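Local coordinates for protein MoeE5 (Streptomyces viridosporus ATCC 14672, PDB 6KVC) that binds NAD(+) together with UDP-glucose or UDP-glucuronate and is probably a nucleotide-sugar epimerase of the NAD-dependent epimerase/dehydratase family, at residues 222-227 and 260-265. Numbering follows the deposited sequence.
Sequences GTQLRD and VSVNEV. With UPG (uridine-5'-diphosphate-glucose), chain C.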
# COMPACT_ATOMS: atom_id res chain seq x y z
N GLY A 222 18.82 11.92 19.71
CA GLY A 222 17.97 11.57 20.83
C GLY A 222 16.78 12.49 21.06
O GLY A 222 15.97 12.19 21.93
N THR A 223 16.62 13.55 20.25
CA THR A 223 15.46 14.42 20.46
C THR A 223 14.20 13.91 19.77
O THR A 223 13.12 14.46 20.02
CB THR A 223 15.72 15.86 19.97
OG1 THR A 223 15.99 15.85 18.56
CG2 THR A 223 16.90 16.49 20.78
N GLN A 224 14.31 12.85 18.97
CA GLN A 224 13.13 12.23 18.39
C GLN A 224 12.16 11.77 19.48
O GLN A 224 12.57 11.40 20.59
CB GLN A 224 13.52 11.03 17.51
CG GLN A 224 14.34 10.01 18.25
CD GLN A 224 15.78 10.01 17.87
OE1 GLN A 224 16.49 11.01 18.05
NE2 GLN A 224 16.26 8.85 17.33
N LEU A 225 10.87 11.79 19.16
CA LEU A 225 9.84 11.48 20.15
C LEU A 225 9.03 10.28 19.70
O LEU A 225 8.80 10.08 18.50
CB LEU A 225 8.85 12.64 20.35
CG LEU A 225 9.41 14.04 20.67
CD1 LEU A 225 8.46 15.01 19.97
CD2 LEU A 225 9.27 14.23 22.13
N ARG A 226 8.56 9.49 20.67
CA ARG A 226 7.62 8.42 20.36
C ARG A 226 6.48 8.42 21.36
O ARG A 226 6.67 8.70 22.56
CB ARG A 226 8.27 7.03 20.40
CG ARG A 226 9.32 6.75 19.33
CD ARG A 226 8.59 6.57 18.02
NE ARG A 226 9.51 6.29 16.89
CZ ARG A 226 10.03 7.25 16.10
NH1 ARG A 226 9.86 8.57 16.36
NH2 ARG A 226 10.77 6.88 15.04
N ASP A 227 5.30 8.05 20.86
CA ASP A 227 4.14 7.70 21.69
C ASP A 227 4.33 6.23 22.05
O ASP A 227 4.07 5.33 21.24
CB ASP A 227 2.86 7.97 20.91
CG ASP A 227 1.58 7.72 21.72
OD1 ASP A 227 1.59 6.93 22.72
OD2 ASP A 227 0.53 8.30 21.33
N VAL A 260 7.27 11.02 24.23
CA VAL A 260 8.46 11.16 25.08
C VAL A 260 9.68 11.02 24.21
O VAL A 260 9.72 10.15 23.32
CB VAL A 260 8.47 10.08 26.18
CG1 VAL A 260 9.72 10.24 27.06
CG2 VAL A 260 7.20 10.16 27.01
N SER A 261 10.72 11.81 24.49
CA SER A 261 11.89 11.71 23.63
C SER A 261 12.81 10.54 24.02
O SER A 261 12.77 10.06 25.15
CB SER A 261 12.74 12.98 23.67
OG SER A 261 13.35 13.12 24.96
N VAL A 262 13.64 10.12 23.07
CA VAL A 262 14.61 9.06 23.33
C VAL A 262 15.52 9.48 24.50
O VAL A 262 15.74 8.70 25.43
CB VAL A 262 15.41 8.75 22.06
CG1 VAL A 262 16.75 8.04 22.35
CG2 VAL A 262 14.53 7.84 21.14
N ASN A 263 16.02 10.71 24.46
CA ASN A 263 16.88 11.18 25.55
C ASN A 263 16.18 11.13 26.89
O ASN A 263 16.81 10.80 27.91
CB ASN A 263 17.37 12.61 25.29
CG ASN A 263 18.36 12.70 24.17
OD1 ASN A 263 18.47 13.76 23.51
ND2 ASN A 263 19.12 11.63 23.94
N GLU A 264 14.87 11.45 26.92
CA GLU A 264 14.16 11.42 28.20
C GLU A 264 14.01 9.98 28.69
O GLU A 264 14.10 9.73 29.90
CB GLU A 264 12.81 12.15 28.09
CG GLU A 264 11.89 11.79 29.21
CD GLU A 264 11.85 12.75 30.35
OE1 GLU A 264 10.71 13.14 30.70
OE2 GLU A 264 12.92 13.08 30.91
N VAL A 265 13.84 9.02 27.77
CA VAL A 265 13.75 7.62 28.20
C VAL A 265 15.09 7.16 28.80
O VAL A 265 15.12 6.44 29.80
CB VAL A 265 13.34 6.72 27.02
CG1 VAL A 265 13.25 5.25 27.51
CG2 VAL A 265 11.98 7.20 26.51
N1 UPG C . 16.50 3.92 18.26
C2 UPG C . 17.88 4.24 18.63
N3 UPG C . 18.74 3.07 18.79
C4 UPG C . 18.34 1.71 18.61
C5 UPG C . 16.94 1.41 18.23
C6 UPG C . 16.07 2.56 18.07
O2 UPG C . 18.21 5.35 18.81
O4 UPG C . 19.12 0.82 18.78
C1C UPG C . 15.56 5.01 18.08
C2C UPG C . 14.91 4.97 16.88
O2C UPG C . 15.59 5.84 15.95
C3C UPG C . 13.43 5.57 17.24
C4C UPG C . 13.15 5.18 18.55
O4C UPG C . 14.46 4.73 19.15
O3C UPG C . 13.51 7.00 17.21
C5C UPG C . 12.26 3.96 18.68
O5C UPG C . 12.86 2.87 17.98
PA UPG C . 12.17 1.40 18.17
O1A UPG C . 13.03 0.48 17.38
O2A UPG C . 11.85 1.09 19.59
O3A UPG C . 10.67 1.54 17.50
PB UPG C . 10.31 2.27 16.07
O1B UPG C . 11.40 2.21 15.10
O2B UPG C . 9.69 3.61 16.29
O3B UPG C . 9.21 1.17 15.55
C1' UPG C . 8.26 0.63 16.41
C2' UPG C . 7.89 -0.72 15.85
C3' UPG C . 7.37 -0.56 14.44
C4' UPG C . 6.17 0.35 14.47
C5' UPG C . 6.61 1.68 15.03
C6' UPG C . 5.51 2.70 15.05
O2' UPG C . 9.12 -1.50 15.80
O3' UPG C . 6.94 -1.86 13.98
O4' UPG C . 5.71 0.66 13.14
O5' UPG C . 7.03 1.44 16.43
O6' UPG C . 4.54 2.25 15.91
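R226 and V260 form an antiparallel hydrogen-bonded pair. R226 N donates to V260 O at 3.0 Å, and V260 N donates to R226 O at 2.9 Å. L225 and S261 make the adjoining non-hydrogen-bonded pair. Beyond it the backbone bonds run into the first turn of helix 262-273. V262 N donates to Q224 O, nearly straight on to the carbonyl (C=O...N 172°). N263 N donates to G222 O at 2.9 Å. The carbonyls of G222 and Q224 thus take up two N-H groups of that turn, while S261, the N-cap, accepts from E264 N through OG. The antiparallel pairing joins strand 259-261 to strand 225-230, beside the UDP-sugar site, consistent with the smaller substrate-binding part of an extended short-chain dehydrogenase/reductase fold.

Apolar contacts are few. V262 CG2 lies 3.6 Å from Q224 CG. V262 also touches F202 of helix 202-211. L225 CD2 rests over the backbone at S261 N.

Two side chains of 222-227, those of Q224 and R226, reach the ligand. The R226 chain bends at chi2 (-73°), and NE gives UDP-glucose O2B, on the beta phosphate, a 2.8 Å bond in the guanidinium plane. Ribose O3C sits over one face, near the rim. NH1 donates to L225 O and V289 O, which fixes the group's rotation. Q224 NE2 makes weak bonds to ribose O2C and O3C; Y219 O is its stronger partner.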